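Long-range contact in oligogalacturonate lyase (Yersinia enterocolitica subsp. enterocolitica, PDB 3PE7), which cleaves short pectin-derived oligogalacturonates by beta-elimination in the cytoplasm, probably with the help of its bound manganese ion: residues V117-W130 against C167-S180. Residues are numbered along the deposited sequence; the frame is centred on the assembly and turned at random.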
ATOM      1  N   VAL A 117     -13.483   3.574 -16.137  1.00 16.90           N
ATOM      2  CA  VAL A 117     -14.617   3.480 -15.233  1.00 17.80           C
ATOM      3  C   VAL A 117     -15.028   4.868 -14.748  1.00 17.90           C
ATOM      4  O   VAL A 117     -16.223   5.171 -14.636  1.00 19.02           O
ATOM      5  CB  VAL A 117     -14.312   2.549 -14.033  1.00 17.83           C
ATOM      6  CG1 VAL A 117     -15.432   2.605 -13.023  1.00 19.42           C
ATOM      7  CG2 VAL A 117     -14.091   1.108 -14.514  1.00 20.21           C
ATOM      8  N   TYR A 118     -14.039   5.713 -14.463  1.00 17.40           N
ATOM      9  CA  TYR A 118     -14.300   7.052 -13.936  1.00 16.64           C
ATOM     10  C   TYR A 118     -13.147   7.956 -14.324  1.00 16.89           C
ATOM     11  O   TYR A 118     -11.992   7.515 -14.308  1.00 15.76           O
ATOM     12  CB  TYR A 118     -14.460   7.033 -12.399  1.00 16.78           C
ATOM     13  CG  TYR A 118     -14.526   8.398 -11.730  1.00 16.30           C
ATOM     14  CD1 TYR A 118     -13.417   8.926 -11.060  1.00 15.77           C
ATOM     15  CD2 TYR A 118     -15.708   9.157 -11.749  1.00 17.53           C
ATOM     16  CE1 TYR A 118     -13.466  10.168 -10.434  1.00 17.53           C
ATOM     17  CE2 TYR A 118     -15.774  10.415 -11.113  1.00 17.26           C
ATOM     18  CZ  TYR A 118     -14.637  10.920 -10.468  1.00 20.58           C
ATOM     19  OH  TYR A 118     -14.687  12.155  -9.837  1.00 18.30           O
ATOM     20  N   GLN A 119     -13.467   9.204 -14.676  1.00 16.51           N
ATOM     21  CA  GLN A 119     -12.447  10.215 -14.933  1.00 16.90           C
ATOM     22  C   GLN A 119     -12.571  11.365 -13.939  1.00 16.76           C
ATOM     23  O   GLN A 119     -13.647  11.964 -13.787  1.00 16.27           O
ATOM     24  CB  GLN A 119     -12.548  10.745 -16.365  1.00 17.64           C
ATOM     25  CG  GLN A 119     -11.518  11.814 -16.688  1.00 19.69           C
ATOM     26  CD  GLN A 119     -11.523  12.203 -18.143  1.00 24.15           C
ATOM     27  OE1 GLN A 119     -12.195  13.151 -18.532  1.00 26.47           O
ATOM     28  NE2 GLN A 119     -10.788  11.465 -18.959  1.00 25.33           N
ATOM     29  N   VAL A 120     -11.470  11.687 -13.262  1.00 16.47           N
ATOM     30  CA  VAL A 120     -11.450  12.841 -12.385  1.00 16.31           C
ATOM     31  C   VAL A 120     -11.747  14.061 -13.267  1.00 17.10           C
ATOM     32  O   VAL A 120     -11.094  14.239 -14.301  1.00 17.62           O
ATOM     33  CB  VAL A 120     -10.089  12.999 -11.676  1.00 16.03           C
ATOM     34  CG1 VAL A 120     -10.079  14.241 -10.782  1.00 14.87           C
ATOM     35  CG2 VAL A 120      -9.759  11.719 -10.848  1.00 15.56           C
ATOM     36  N   PRO A 121     -12.760  14.860 -12.892  1.00 17.70           N
ATOM     37  CA  PRO A 121     -13.138  15.984 -13.772  1.00 18.34           C
ATOM     38  C   PRO A 121     -12.080  17.097 -13.817  1.00 18.94           C
ATOM     39  O   PRO A 121     -11.206  17.155 -12.952  1.00 18.34           O
ATOM     40  CB  PRO A 121     -14.493  16.459 -13.211  1.00 18.32           C
ATOM     41  CG  PRO A 121     -14.590  15.907 -11.832  1.00 18.71           C
ATOM     42  CD  PRO A 121     -13.656  14.719 -11.725  1.00 17.40           C
ATOM     43  N   ALA A 122     -12.182  17.954 -14.839  1.00 19.91           N
ATOM     44  CA  ALA A 122     -11.183  18.986 -15.183  1.00 20.39           C
ATOM     45  C   ALA A 122     -10.665  19.873 -14.059  1.00 20.67           C
ATOM     46  O   ALA A 122      -9.472  20.196 -14.025  1.00 21.16           O
ATOM     47  CB  ALA A 122     -11.742  19.894 -16.308  1.00 20.78           C
ATOM     48  N   GLU A 123     -11.568  20.287 -13.175  1.00 20.86           N
ATOM     49  CA  GLU A 123     -11.260  21.284 -12.146  1.00 20.66           C
ATOM     50  C   GLU A 123     -10.616  20.681 -10.902  1.00 19.10           C
ATOM     51  O   GLU A 123     -10.394  21.381  -9.917  1.00 17.98           O
ATOM     52  CB  GLU A 123     -12.546  21.998 -11.720  1.00 22.12           C
ATOM     53  CG  GLU A 123     -13.092  23.011 -12.730  1.00 26.38           C
ATOM     54  CD  GLU A 123     -14.178  23.906 -12.125  1.00 32.27           C
ATOM     55  OE1 GLU A 123     -15.304  23.933 -12.671  1.00 33.86           O
ATOM     56  OE2 GLU A 123     -13.901  24.591 -11.105  1.00 34.44           O
ATOM     57  N   TRP A 124     -10.338  19.382 -10.964  1.00 17.80           N
ATOM     58  CA  TRP A 124      -9.831  18.616  -9.831  1.00 16.86           C
ATOM     59  C   TRP A 124      -8.654  17.740 -10.262  1.00 15.94           C
ATOM     60  O   TRP A 124      -8.476  17.458 -11.450  1.00 16.08           O
ATOM     61  CB  TRP A 124     -10.952  17.751  -9.235  1.00 16.29           C
ATOM     62  CG  TRP A 124     -12.111  18.571  -8.713  1.00 16.03           C
ATOM     63  CD1 TRP A 124     -13.162  19.047  -9.436  1.00 16.60           C
ATOM     64  CD2 TRP A 124     -12.309  19.013  -7.370  1.00 15.79           C
ATOM     65  NE1 TRP A 124     -14.008  19.764  -8.629  1.00 16.41           N
ATOM     66  CE2 TRP A 124     -13.505  19.766  -7.352  1.00 15.80           C
ATOM     67  CE3 TRP A 124     -11.596  18.843  -6.178  1.00 14.80           C
ATOM     68  CZ2 TRP A 124     -14.014  20.336  -6.187  1.00 17.52           C
ATOM     69  CZ3 TRP A 124     -12.085  19.428  -5.011  1.00 15.02           C
ATOM     70  CH2 TRP A 124     -13.290  20.175  -5.026  1.00 16.16           C
ATOM     71  N   VAL A 125      -7.853  17.337  -9.276  1.00 15.87           N
ATOM     72  CA  VAL A 125      -6.709  16.447  -9.477  1.00 15.47           C
ATOM     73  C   VAL A 125      -6.828  15.281  -8.481  1.00 15.16           C
ATOM     74  O   VAL A 125      -6.987  15.500  -7.275  1.00 15.34           O
ATOM     75  CB  VAL A 125      -5.359  17.179  -9.256  1.00 15.53           C
ATOM     76  CG1 VAL A 125      -4.185  16.261  -9.589  1.00 15.73           C
ATOM     77  CG2 VAL A 125      -5.285  18.462 -10.082  1.00 15.53           C
ATOM     78  N   GLY A 126      -6.743  14.057  -8.996  1.00 15.35           N
ATOM     79  CA  GLY A 126      -6.722  12.876  -8.129  1.00 15.89           C
ATOM     80  C   GLY A 126      -5.483  12.905  -7.241  1.00 16.01           C
ATOM     81  O   GLY A 126      -4.382  13.219  -7.701  1.00 16.20           O
ATOM     82  N   TYR A 127      -5.675  12.597  -5.962  1.00 16.19           N
ATOM     83  CA  TYR A 127      -4.585  12.512  -4.999  1.00 16.14           C
ATOM     84  C   TYR A 127      -4.561  11.148  -4.316  1.00 15.93           C
ATOM     85  O   TYR A 127      -5.566  10.691  -3.783  1.00 16.28           O
ATOM     86  CB  TYR A 127      -4.652  13.621  -3.944  1.00 16.44           C
ATOM     87  CG  TYR A 127      -3.633  13.414  -2.845  1.00 17.41           C
ATOM     88  CD1 TYR A 127      -4.002  12.864  -1.609  1.00 17.68           C
ATOM     89  CD2 TYR A 127      -2.281  13.710  -3.059  1.00 18.33           C
ATOM     90  CE1 TYR A 127      -3.051  12.641  -0.600  1.00 18.20           C
ATOM     91  CE2 TYR A 127      -1.330  13.485  -2.061  1.00 18.67           C
ATOM     92  CZ  TYR A 127      -1.726  12.957  -0.837  1.00 17.87           C
ATOM     93  OH  TYR A 127      -0.796  12.724   0.136  1.00 19.62           O
ATOM     94  N   GLY A 128      -3.401  10.506  -4.336  1.00 15.39           N
ATOM     95  CA  GLY A 128      -3.225   9.200  -3.688  1.00 14.99           C
ATOM     96  C   GLY A 128      -3.922   8.045  -4.391  1.00 14.98           C
ATOM     97  O   GLY A 128      -4.173   8.079  -5.609  1.00 15.47           O
ATOM     98  N   THR A 129      -4.245   7.015  -3.608  1.00 13.90           N
ATOM     99  CA  THR A 129      -4.667   5.725  -4.138  1.00 13.12           C
ATOM    100  C   THR A 129      -6.183   5.536  -3.981  1.00 12.36           C
ATOM    101  O   THR A 129      -6.726   5.827  -2.932  1.00 12.87           O
ATOM    102  CB  THR A 129      -3.913   4.585  -3.411  1.00 13.36           C
ATOM    103  OG1 THR A 129      -2.492   4.789  -3.569  1.00 13.21           O
ATOM    104  CG2 THR A 129      -4.270   3.232  -3.994  1.00 13.20           C
ATOM    105  N   TRP A 130      -6.837   5.062  -5.035  1.00 12.88           N
ATOM    106  CA  TRP A 130      -8.265   4.702  -4.958  1.00 12.50           C
ATOM    107  C   TRP A 130      -8.374   3.303  -4.361  1.00 12.58           C
ATOM    108  O   TRP A 130      -7.640   2.389  -4.782  1.00 12.84           O
ATOM    109  CB  TRP A 130      -8.890   4.736  -6.352  1.00 13.55           C
ATOM    110  CG  TRP A 130      -8.939   6.109  -6.907  1.00 14.61           C
ATOM    111  CD1 TRP A 130      -7.934   6.768  -7.551  1.00 19.22           C
ATOM    112  CD2 TRP A 130     -10.045   7.020  -6.844  1.00 16.60           C
ATOM    113  NE1 TRP A 130      -8.348   8.041  -7.905  1.00 20.67           N
ATOM    114  CE2 TRP A 130      -9.641   8.218  -7.481  1.00 18.38           C
ATOM    115  CE3 TRP A 130     -11.337   6.943  -6.305  1.00 15.88           C
ATOM    116  CZ2 TRP A 130     -10.494   9.329  -7.608  1.00 18.06           C
ATOM    117  CZ3 TRP A 130     -12.183   8.053  -6.425  1.00 16.38           C
ATOM    118  CH2 TRP A 130     -11.758   9.226  -7.075  1.00 16.91           C
ATOM    119  N   CYS A 167      -8.361  22.539  -0.696  1.00 15.38           N
ATOM    120  CA  CYS A 167      -9.719  22.024  -0.767  1.00 15.35           C
ATOM    121  C   CYS A 167      -9.690  20.590  -1.296  1.00 15.06           C
ATOM    122  O   CYS A 167      -9.342  20.345  -2.452  1.00 14.66           O
ATOM    123  CB  CYS A 167     -10.583  22.896  -1.661  1.00 15.03           C
ATOM    124  SG  CYS A 167     -12.286  22.282  -1.822  1.00 19.01           S
ATOM    125  N   CYS A 168     -10.034  19.651  -0.417  1.00 14.84           N
ATOM    126  CA  CYS A 168     -10.044  18.239  -0.739  1.00 15.05           C
ATOM    127  C   CYS A 168     -11.438  17.681  -0.556  1.00 14.98           C
ATOM    128  O   CYS A 168     -12.127  18.029   0.403  1.00 14.87           O
ATOM    129  CB  CYS A 168      -9.112  17.486   0.216  1.00 14.53           C
ATOM    130  SG  CYS A 168      -7.390  17.999   0.122  1.00 14.38           S
ATOM    131  N   ARG A 169     -11.824  16.805  -1.463  1.00 14.69           N
ATOM    132  CA  ARG A 169     -13.053  16.056  -1.312  1.00 15.05           C
ATOM    133  C   ARG A 169     -12.795  14.549  -1.343  1.00 15.41           C
ATOM    134  O   ARG A 169     -12.028  14.031  -2.156  1.00 15.30           O
ATOM    135  CB  ARG A 169     -14.114  16.494  -2.339  1.00 15.43           C
ATOM    136  CG  ARG A 169     -13.748  16.303  -3.793  1.00 14.81           C
ATOM    137  CD  ARG A 169     -14.757  17.017  -4.706  1.00 15.27           C
ATOM    138  NE  ARG A 169     -14.626  16.551  -6.082  1.00 14.19           N
ATOM    139  CZ  ARG A 169     -15.427  16.878  -7.087  1.00 17.98           C
ATOM    140  NH1 ARG A 169     -16.445  17.727  -6.901  1.00 16.82           N
ATOM    141  NH2 ARG A 169     -15.197  16.372  -8.292  1.00 17.24           N
ATOM    142  N   LEU A 170     -13.450  13.866  -0.411  1.00 15.23           N
ATOM    143  CA  LEU A 170     -13.392  12.416  -0.313  1.00 15.54           C
ATOM    144  C   LEU A 170     -14.533  11.912  -1.186  1.00 16.08           C
ATOM    145  O   LEU A 170     -15.708  12.159  -0.889  1.00 16.10           O
ATOM    146  CB  LEU A 170     -13.600  12.014   1.151  1.00 15.22           C
ATOM    147  CG  LEU A 170     -13.210  10.601   1.596  1.00 17.08           C
ATOM    148  CD1 LEU A 170     -13.418  10.508   3.113  1.00 19.32           C
ATOM    149  CD2 LEU A 170     -14.015   9.547   0.894  1.00 19.92           C
ATOM    150  N   MET A 171     -14.176  11.244  -2.275  1.00 16.51           N
ATOM    151  CA  MET A 171     -15.134  10.808  -3.277  1.00 17.95           C
ATOM    152  C   MET A 171     -15.461   9.346  -3.119  1.00 18.69           C
ATOM    153  O   MET A 171     -14.606   8.550  -2.773  1.00 18.61           O
ATOM    154  CB  MET A 171     -14.586  11.023  -4.691  1.00 18.45           C
ATOM    155  CG  MET A 171     -14.312  12.484  -5.041  1.00 19.29           C
ATOM    156  SD  MET A 171     -15.824  13.450  -4.964  1.00 23.21           S
ATOM    157  CE  MET A 171     -16.837  12.599  -6.174  1.00 18.23           C
ATOM    158  N   ARG A 172     -16.704   8.983  -3.396  1.00 19.27           N
ATOM    159  CA  ARG A 172     -16.954   7.585  -3.644  1.00 20.12           C
ATOM    160  C   ARG A 172     -17.514   7.392  -5.042  1.00 19.93           C
ATOM    161  O   ARG A 172     -18.342   8.198  -5.522  1.00 19.97           O
ATOM    162  CB  ARG A 172     -17.762   6.929  -2.530  1.00 21.64           C
ATOM    163  CG  ARG A 172     -19.181   7.287  -2.485  1.00 22.82           C
ATOM    164  CD  ARG A 172     -19.967   6.142  -1.846  1.00 25.79           C
ATOM    165  NE  ARG A 172     -21.358   6.203  -2.281  1.00 28.22           N
ATOM    166  CZ  ARG A 172     -22.310   6.901  -1.671  1.00 29.49           C
ATOM    167  NH1 ARG A 172     -22.044   7.593  -0.570  1.00 28.93           N
ATOM    168  NH2 ARG A 172     -23.543   6.891  -2.162  1.00 30.81           N
ATOM    169  N   VAL A 173     -17.006   6.357  -5.700  1.00 19.19           N
ATOM    170  CA  VAL A 173     -17.297   6.062  -7.094  1.00 18.89           C
ATOM    171  C   VAL A 173     -17.973   4.696  -7.203  1.00 19.35           C
ATOM    172  O   VAL A 173     -17.507   3.715  -6.617  1.00 18.37           O
ATOM    173  CB  VAL A 173     -16.008   6.096  -7.977  1.00 18.74           C
ATOM    174  CG1 VAL A 173     -16.277   5.577  -9.390  1.00 18.83           C
ATOM    175  CG2 VAL A 173     -15.422   7.514  -8.046  1.00 19.87           C
ATOM    176  N   ASP A 174     -19.080   4.656  -7.943  1.00 18.98           N
ATOM    177  CA  ASP A 174     -19.768   3.411  -8.263  1.00 19.95           C
ATOM    178  C   ASP A 174     -19.131   2.764  -9.485  1.00 20.50           C
ATOM    179  O   ASP A 174     -19.094   3.360 -10.577  1.00 20.14           O
ATOM    180  CB  ASP A 174     -21.249   3.712  -8.524  1.00 20.39           C
ATOM    181  CG  ASP A 174     -22.094   2.457  -8.652  1.00 22.19           C
ATOM    182  OD1 ASP A 174     -21.786   1.585  -9.496  1.00 22.92           O
ATOM    183  OD2 ASP A 174     -23.101   2.370  -7.909  1.00 24.85           O
ATOM    184  N   LEU A 175     -18.628   1.543  -9.309  1.00 20.59           N
ATOM    185  CA  LEU A 175     -17.909   0.851 -10.378  1.00 22.06           C
ATOM    186  C   LEU A 175     -18.784   0.358 -11.539  1.00 23.39           C
ATOM    187  O   LEU A 175     -18.282   0.157 -12.657  1.00 23.24           O
ATOM    188  CB  LEU A 175     -17.058  -0.298  -9.828  1.00 21.74           C
ATOM    189  CG  LEU A 175     -15.783   0.036  -9.039  1.00 21.35           C
ATOM    190  CD1 LEU A 175     -15.145  -1.241  -8.538  1.00 20.84           C
ATOM    191  CD2 LEU A 175     -14.755   0.865  -9.848  1.00 20.37           C
ATOM    192  N   LYS A 176     -20.074   0.149 -11.275  1.00 24.53           N
ATOM    193  CA  LYS A 176     -20.999  -0.304 -12.315  1.00 25.95           C
ATOM    194  C   LYS A 176     -21.537   0.857 -13.156  1.00 26.10           C
ATOM    195  O   LYS A 176     -21.625   0.763 -14.382  1.00 26.13           O
ATOM    196  CB  LYS A 176     -22.167  -1.100 -11.715  1.00 26.43           C
ATOM    197  CG  LYS A 176     -21.931  -2.614 -11.620  1.00 29.96           C
ATOM    198  CD  LYS A 176     -21.758  -3.088 -10.177  1.00 33.92           C
ATOM    199  CE  LYS A 176     -23.103  -3.305  -9.480  1.00 35.16           C
ATOM    200  NZ  LYS A 176     -22.991  -3.109  -7.998  1.00 35.85           N
ATOM    201  N   THR A 177     -21.881   1.950 -12.488  1.00 26.06           N
ATOM    202  CA  THR A 177     -22.531   3.087 -13.147  1.00 26.28           C
ATOM    203  C   THR A 177     -21.529   4.179 -13.516  1.00 26.14           C
ATOM    204  O   THR A 177     -21.698   4.883 -14.513  1.00 26.27           O
ATOM    205  CB  THR A 177     -23.637   3.692 -12.270  1.00 26.21           C
ATOM    206  OG1 THR A 177     -23.054   4.275 -11.100  1.00 26.84           O
ATOM    207  CG2 THR A 177     -24.646   2.626 -11.852  1.00 26.72           C
ATOM    208  N   GLY A 178     -20.480   4.316 -12.712  1.00 25.92           N
ATOM    209  CA  GLY A 178     -19.503   5.363 -12.925  1.00 25.24           C
ATOM    210  C   GLY A 178     -19.927   6.659 -12.268  1.00 25.04           C
ATOM    211  O   GLY A 178     -19.241   7.675 -12.397  1.00 24.85           O
ATOM    212  N   GLU A 179     -21.053   6.624 -11.554  1.00 25.09           N
ATOM    213  CA  GLU A 179     -21.526   7.789 -10.817  1.00 25.52           C
ATOM    214  C   GLU A 179     -20.627   8.048  -9.613  1.00 24.84           C
ATOM    215  O   GLU A 179     -20.089   7.109  -9.012  1.00 24.61           O
ATOM    216  CB  GLU A 179     -22.966   7.602 -10.349  1.00 26.00           C
ATOM    217  CG  GLU A 179     -23.997   7.481 -11.489  1.00 29.72           C
ATOM    218  CD  GLU A 179     -25.427   7.350 -10.973  1.00 34.80           C
ATOM    219  OE1 GLU A 179     -25.679   7.703  -9.795  1.00 37.02           O
ATOM    220  OE2 GLU A 179     -26.304   6.899 -11.749  1.00 37.69           O
ATOM    221  N   SER A 180     -20.472   9.323  -9.277  1.00 24.34           N
ATOM    222  CA  SER A 180     -19.651   9.741  -8.143  1.00 23.60           C
ATOM    223  C   SER A 180     -20.441  10.560  -7.115  1.00 23.32           C
ATOM    224  O   SER A 180     -21.383  11.288  -7.481  1.00 23.78           O
ATOM    225  CB  SER A 180     -18.448  10.537  -8.641  1.00 23.71           C
ATOM    226  OG  SER A 180     -18.885  11.697  -9.330  1.00 24.82           O
TER
HETATM  227  O   HOH W   1     -17.653   7.549 -14.710  1.00 38.40           O
HETATM  228  O   HOH W   2     -16.988  13.426 -10.043  1.00 19.52           O
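Arg169 lays its guanidinium flat on the indole of Trp124, the two planes only 6° apart. Its CZ sits 3.6 Å from the centroid of the five-membered ring of Trp124, a cation-pi stack, while CD of Arg169 makes a CH-pi contact over the six-membered ring. The extended chain of Arg169 from CG to NE crosses the indole, CD over the six-membered ring and the guanidinium over the five-membered ring. Pro121 CG closes on the guanidinium edge, 3.6 Å from Arg169 NH2, and Cys167 SG lies obliquely beside Trp124.

Farther along the strand, Val173 splits its two methyls. CG2 stands over the centre of the Tyr118 ring, 3.8 Å from its centroid, and also meets Trp130 CZ3 at 3.7 Å; CG1 packs on Tyr118 CB. With CG anti to the backbone N (chi1 171°), the Tyr118 ring reaches across to Ser180, whose CB comes within 3.6 Å of Tyr118 CE2. At the far end, Val117 CG1 touches Leu175 CD2 at 3.7 Å.

No direct hydrogen bond crosses the interface; two waters do this work. One donates to Val117 O and Gly178 O, the other links Tyr118 OH to Ser180 OG. Glu143 OE1 forms a salt bridge with Arg169 NH2 that probably helps fix the guanidinium on the indole, while OE2 accepts from Tyr118 OH. The Asx turn of Asp174 shapes the 174-178 bend. The Trp124-Arg169 stack spans strand 138-145 within one blade, whereas Val117 and Tyr118, on the outermost strand 114-119 of the preceding sheet, pack against that blade, as successive blades do in a seven-bladed beta-propeller.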